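Local structure of glutathione reductase (Bartonella henselae, 3O0H) at residues B[231-236]-B[376-381]; B[407-412]-B[433-438]. The protein probably catalyses the NADPH-dependent reduction of glutathione disulfide to glutathione, using bound FAD and a redox-active disulfide. All blocks are in the same frame, centred on the assembly; numbering follows the deposited sequence.

Contact 1. Residues B[231-236]-B[376-381]; sequences DYDLRQ and LSEEDA
Asp-231 touches Ser-377 and Glu-378 where the N-terminal ends of two helices meet, the helices then leading away from each other. CB of Asp-231 packs against CB of Ser-377 at 3.8 Å. CG lies anti to the backbone N (chi1 179°), which carries the carboxylate across. There OD2 of Asp-231 accepts the backbone N-H of Glu-378 (OD2 to N 2.8 Å). The bond is almost straight (178°) and runs nearly along the C-O axis of OD2. The other oxygen, OD1 of Asp-231, turns back and accepts from N of Asp-233 at 3.0 Å. That bond is more bent (135°), and OD1 is met on its anti side, tilted from the carboxylate plane. OD1 also salt-bridges Lys-412.

Farther out, OD2 of Asp-233 and OE1 of Glu-378 lie 4.0 Å apart, their carboxylates steeply turned. Both bind NZ of Lys-412, which probably offsets the like charges. Glu-378 OE2 bonds to the hydroxyls of Tyr-474 and Tyr-476. Ser-377 caps its own helix, OG accepting from N of Asp-380 at 3.1 Å. The arrangement is a pair of adjoining N-caps, with Asp-231 serving both helix starts, at the junction of the nucleotide-binding part and the dimerisation domain.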
loop_
_atom_site.group_PDB
_atom_site.type_symbol
_atom_site.label_atom_id
_atom_site.label_comp_id
_atom_site.label_asym_id
_atom_site.label_seq_id
_atom_site.Cartn_x
_atom_site.Cartn_y
_atom_site.Cartn_z
ATOM N N ASP B 231 -1.637 16.947 11.081
ATOM C CA ASP B 231 -2.982 16.827 11.623
ATOM C C ASP B 231 -2.940 16.287 13.080
ATOM O O ASP B 231 -2.179 15.396 13.393
ATOM C CB ASP B 231 -3.820 15.946 10.683
ATOM C CG ASP B 231 -5.255 15.729 11.170
ATOM O OD1 ASP B 231 -5.407 14.892 12.081
ATOM O OD2 ASP B 231 -6.175 16.364 10.632
ATOM N N TYR B 232 -3.756 16.865 13.956
ATOM C CA TYR B 232 -3.708 16.536 15.403
ATOM C C TYR B 232 -3.892 15.039 15.660
ATOM O O TYR B 232 -3.202 14.466 16.495
ATOM C CB TYR B 232 -4.727 17.340 16.206
ATOM C CG TYR B 232 -4.958 16.759 17.609
ATOM C CD1 TYR B 232 -4.122 17.061 18.670
ATOM C CD2 TYR B 232 -6.023 15.879 17.843
ATOM C CE1 TYR B 232 -4.331 16.514 19.943
ATOM C CE2 TYR B 232 -6.268 15.343 19.123
ATOM C CZ TYR B 232 -5.409 15.641 20.170
ATOM O OH TYR B 232 -5.678 15.072 21.433
ATOM N N ASP B 233 -4.804 14.376 14.941
ATOM C CA ASP B 233 -4.996 12.924 15.165
ATOM C C ASP B 233 -3.685 12.170 14.907
ATOM O O ASP B 233 -3.335 11.243 15.638
ATOM C CB ASP B 233 -6.083 12.346 14.267
ATOM C CG ASP B 233 -7.471 12.570 14.789
ATOM O OD1 ASP B 233 -7.703 12.427 16.003
ATOM O OD2 ASP B 233 -8.361 12.819 13.969
ATOM N N LEU B 234 -2.946 12.523 13.849
ATOM C CA LEU B 234 -1.656 11.852 13.608
ATOM C C LEU B 234 -0.663 12.056 14.755
ATOM O O LEU B 234 0.092 11.148 15.138
ATOM C CB LEU B 234 -1.018 12.339 12.309
ATOM C CG LEU B 234 -1.902 12.203 11.068
ATOM C CD1 LEU B 234 -1.321 13.099 9.904
ATOM C CD2 LEU B 234 -2.123 10.714 10.671
ATOM N N ARG B 235 -0.644 13.263 15.285
ATOM C CA ARG B 235 0.293 13.574 16.346
ATOM C C ARG B 235 -0.088 12.772 17.580
ATOM O O ARG B 235 0.774 12.144 18.249
ATOM C CB ARG B 235 0.230 15.063 16.657
ATOM C CG ARG B 235 0.604 15.977 15.479
ATOM C CD ARG B 235 0.392 17.429 15.845
ATOM N NE ARG B 235 1.334 17.970 16.826
ATOM C CZ ARG B 235 1.201 19.184 17.385
ATOM N NH1 ARG B 235 0.213 19.996 17.048
ATOM N NH2 ARG B 235 2.087 19.618 18.260
ATOM N N GLN B 236 -1.382 12.794 17.893
ATOM C CA GLN B 236 -1.828 12.215 19.151
ATOM C C GLN B 236 -1.725 10.711 19.092
ATOM O O GLN B 236 -1.211 10.103 20.027
ATOM C CB GLN B 236 -3.240 12.655 19.501
ATOM C CG GLN B 236 -3.706 12.150 20.891
ATOM C CD GLN B 236 -3.012 12.919 21.987
ATOM O OE1 GLN B 236 -3.224 14.125 22.112
ATOM N NE2 GLN B 236 -2.119 12.242 22.754
ATOM N N LEU B 376 -4.916 19.372 3.584
ATOM C CA LEU B 376 -5.176 20.112 4.806
ATOM C C LEU B 376 -5.532 19.230 5.990
ATOM O O LEU B 376 -6.407 18.360 5.901
ATOM C CB LEU B 376 -6.309 21.082 4.595
ATOM C CG LEU B 376 -6.068 22.182 3.547
ATOM C CD1 LEU B 376 -7.330 22.944 3.376
ATOM C CD2 LEU B 376 -4.851 23.114 3.916
ATOM N N SER B 377 -4.867 19.504 7.108
ATOM C CA SER B 377 -5.337 19.008 8.423
ATOM C C SER B 377 -6.766 19.424 8.694
ATOM O O SER B 377 -7.300 20.409 8.161
ATOM C CB SER B 377 -4.452 19.553 9.543
ATOM O OG SER B 377 -4.662 20.967 9.668
ATOM N N GLU B 378 -7.405 18.663 9.553
ATOM C CA GLU B 378 -8.731 18.974 9.980
ATOM C C GLU B 378 -8.853 20.428 10.480
ATOM O O GLU B 378 -9.769 21.175 10.090
ATOM C CB GLU B 378 -9.138 17.936 11.046
ATOM C CG GLU B 378 -10.446 18.202 11.668
ATOM C CD GLU B 378 -11.033 17.002 12.411
ATOM O OE1 GLU B 378 -10.486 15.874 12.374
ATOM O OE2 GLU B 378 -12.084 17.210 13.006
ATOM N N GLU B 379 -7.897 20.876 11.284
ATOM C CA GLU B 379 -7.985 22.210 11.871
ATOM C C GLU B 379 -7.780 23.323 10.805
ATOM O O GLU B 379 -8.510 24.303 10.768
ATOM C CB GLU B 379 -6.928 22.343 12.973
ATOM C CG GLU B 379 -6.764 23.749 13.552
ATOM C CD GLU B 379 -7.806 24.155 14.584
ATOM O OE1 GLU B 379 -8.745 23.386 14.952
ATOM O OE2 GLU B 379 -7.648 25.299 15.055
ATOM N N ASP B 380 -6.778 23.168 9.952
ATOM C CA ASP B 380 -6.578 24.136 8.888
ATOM C C ASP B 380 -7.836 24.220 8.022
ATOM O O ASP B 380 -8.279 25.323 7.698
ATOM C CB ASP B 380 -5.349 23.786 8.056
ATOM C CG ASP B 380 -4.030 24.128 8.765
ATOM O OD1 ASP B 380 -4.063 24.864 9.773
ATOM O OD2 ASP B 380 -2.975 23.686 8.292
ATOM N N ALA B 381 -8.432 23.072 7.700
ATOM C CA ALA B 381 -9.621 23.016 6.849
ATOM C C ALA B 381 -10.822 23.792 7.443
ATOM O O ALA B 381 -11.478 24.555 6.750
ATOM C CB ALA B 381 -10.008 21.596 6.555
#

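Contact 2. Residues B[407-412]-B[433-438]; sequences EKMFMK and GEIAQL
In the dimerisation domain a helix packs on an antiparallel sheet, and this contact is one of its buried apolar points. Ile-435 on helix 432-444 reaches two methionines of strand 409-416. All the touching is done by its CD1. The methyl CE of Met-411 lies 4.2 Å from CD1 of Ile-435. The sulfur SD of Met-409 lies 4.5 Å from CD1 of Ile-435. CG1 of Ile-435 is anti to the carbonyl carbon (chi1 -67°), and the chain is extended on to CD1 (chi2 166°), which puts that methyl at the methionines.

Met-411 is extended beyond CG, and its chain crosses that of Ile-435 at about a right angle. Alternation along the strand puts both methionines on the helix side of the sheet, while Phe-410 packs on helix 232-245 on the other side. No hydrogen bond joins the two segments. The backbones stay apart (9.7 Å between CA of Met-411 and CA of Ala-436), bridged by the methionine and isoleucine side chains. Val-427 of the next strand touches both Met-409 and Ile-435. The same helix lies at the dimer interface: Ile-435 packs on Leu-438 of the second subunit, and Gln-437 bonds to backbone atoms of Met-456 and Val-458 there.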
loop_
_atom_site.group_PDB
_atom_site.type_symbol
_atom_site.label_atom_id
_atom_site.label_comp_id
_atom_site.label_asym_id
_atom_site.label_seq_id
_atom_site.Cartn_x
_atom_site.Cartn_y
_atom_site.Cartn_z
ATOM N N GLU B 407 -2.035 -2.789 17.302
ATOM C CA GLU B 407 -1.899 -1.849 16.211
ATOM C C GLU B 407 -3.228 -1.676 15.492
ATOM O O GLU B 407 -3.903 -2.666 15.134
ATOM C CB GLU B 407 -0.807 -2.306 15.251
ATOM C CG GLU B 407 0.597 -2.393 15.873
ATOM C CD GLU B 407 1.638 -2.903 14.876
ATOM O OE1 GLU B 407 1.388 -2.803 13.646
ATOM O OE2 GLU B 407 2.696 -3.384 15.311
ATOM N N LYS B 408 -3.602 -0.409 15.341
ATOM C CA LYS B 408 -4.784 0.034 14.599
ATOM C C LYS B 408 -4.376 0.622 13.259
ATOM O O LYS B 408 -3.173 0.821 12.985
ATOM C CB LYS B 408 -5.524 1.140 15.364
ATOM C CG LYS B 408 -5.859 0.833 16.823
ATOM C CD LYS B 408 -6.997 -0.177 16.942
ATOM C CE LYS B 408 -7.539 -0.217 18.377
ATOM N NZ LYS B 408 -8.247 -1.494 18.620
ATOM N N MET B 409 -5.382 0.892 12.428
ATOM C CA MET B 409 -5.218 1.684 11.224
ATOM C C MET B 409 -6.150 2.862 11.417
ATOM O O MET B 409 -7.311 2.688 11.839
ATOM C CB MET B 409 -5.644 0.925 9.965
ATOM C CG MET B 409 -5.678 1.817 8.660
ATOM S SD MET B 409 -4.066 2.246 7.970
ATOM C CE MET B 409 -3.227 0.787 8.509
ATOM N N PHE B 410 -5.633 4.039 11.125
ATOM C CA PHE B 410 -6.403 5.277 11.187
ATOM C C PHE B 410 -6.473 5.904 9.797
ATOM O O PHE B 410 -5.450 6.036 9.135
ATOM C CB PHE B 410 -5.714 6.215 12.147
ATOM C CG PHE B 410 -6.197 7.602 12.040
ATOM C CD1 PHE B 410 -7.374 7.976 12.680
ATOM C CD2 PHE B 410 -5.506 8.536 11.260
ATOM C CE1 PHE B 410 -7.860 9.242 12.583
ATOM C CE2 PHE B 410 -5.980 9.855 11.163
ATOM C CZ PHE B 410 -7.165 10.193 11.809
ATOM N N MET B 411 -7.660 6.264 9.329
ATOM C CA MET B 411 -7.803 6.940 8.028
ATOM C C MET B 411 -8.798 8.084 8.211
ATOM O O MET B 411 -9.865 7.911 8.845
ATOM C CB MET B 411 -8.329 5.996 6.953
ATOM C CG MET B 411 -7.349 4.899 6.545
ATOM S SD MET B 411 -8.108 3.564 5.534
ATOM C CE MET B 411 -6.655 2.622 5.072
ATOM N N LYS B 412 -8.463 9.254 7.690
ATOM C CA LYS B 412 -9.389 10.377 7.795
ATOM C C LYS B 412 -9.412 11.165 6.486
ATOM O O LYS B 412 -8.379 11.482 5.934
ATOM C CB LYS B 412 -9.035 11.241 8.993
ATOM C CG LYS B 412 -9.940 12.427 9.174
ATOM C CD LYS B 412 -9.760 13.111 10.513
ATOM C CE LYS B 412 -8.549 14.019 10.539
ATOM N NZ LYS B 412 -8.242 14.628 11.869
ATOM N N GLY B 433 2.461 5.608 4.367
ATOM C CA GLY B 433 3.101 6.367 3.296
ATOM C C GLY B 433 2.703 5.948 1.888
ATOM O O GLY B 433 2.464 6.816 1.019
ATOM N N GLU B 434 2.729 4.640 1.626
ATOM C CA GLU B 434 2.254 4.091 0.347
ATOM C C GLU B 434 0.809 4.514 0.097
ATOM O O GLU B 434 0.446 5.019 -0.987
ATOM C CB GLU B 434 2.326 2.565 0.327
ATOM C CG GLU B 434 3.665 1.940 0.529
ATOM C CD GLU B 434 4.603 2.179 -0.646
ATOM O OE1 GLU B 434 4.103 2.619 -1.706
ATOM O OE2 GLU B 434 5.822 1.908 -0.487
ATOM N N ILE B 435 -0.025 4.344 1.109
ATOM C CA ILE B 435 -1.439 4.658 0.955
ATOM C C ILE B 435 -1.666 6.122 0.662
ATOM O O ILE B 435 -2.446 6.470 -0.223
ATOM C CB ILE B 435 -2.245 4.241 2.197
ATOM C CG1 ILE B 435 -2.240 2.719 2.317
ATOM C CG2 ILE B 435 -3.652 4.845 2.151
ATOM C CD1 ILE B 435 -2.730 2.192 3.704
ATOM N N ALA B 436 -0.989 6.987 1.397
ATOM C CA ALA B 436 -1.134 8.418 1.190
ATOM C C ALA B 436 -0.624 8.860 -0.192
ATOM O O ALA B 436 -1.275 9.703 -0.874
ATOM C CB ALA B 436 -0.433 9.189 2.331
ATOM N N GLN B 437 0.504 8.299 -0.659
ATOM C CA GLN B 437 0.983 8.605 -2.011
ATOM C C GLN B 437 -0.144 8.441 -3.030
ATOM O O GLN B 437 -0.341 9.273 -3.941
ATOM C CB GLN B 437 2.130 7.674 -2.413
ATOM C CG GLN B 437 2.502 7.701 -3.928
ATOM C CD GLN B 437 3.271 8.973 -4.304
ATOM O OE1 GLN B 437 4.485 8.960 -4.424
ATOM N NE2 GLN B 437 2.551 10.083 -4.449
ATOM N N LEU B 438 -0.878 7.342 -2.895
ATOM C CA LEU B 438 -1.886 6.972 -3.865
ATOM C C LEU B 438 -3.125 7.816 -3.749
ATOM O O LEU B 438 -3.687 8.238 -4.751
ATOM C CB LEU B 438 -2.205 5.459 -3.748
ATOM C CG LEU B 438 -0.956 4.620 -4.080
ATOM C CD1 LEU B 438 -1.150 3.226 -3.610
ATOM C CD2 LEU B 438 -0.663 4.689 -5.564
#

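Overall arrangement
From the N terminus, the chain passes through the first FAD-binding strands and reaches helix 232-245. Contact 1 then closes a long loop when the chain returns at 376-381, after strand 371-375. Contact 2 follows in series and closes a short loop. It runs from strand 409-416 through strand 422-428 to helix 432-444. The two loops neither nest nor cross. Their centres are 14 Å apart and they touch through strand 409-416, one face of which turns to each contact. NZ of Lys-412 and the ring of Phe-410 reach contact 1. Together the two contacts tie helix 232-245 to one face of the dimerisation sheet and the interface helix to the other.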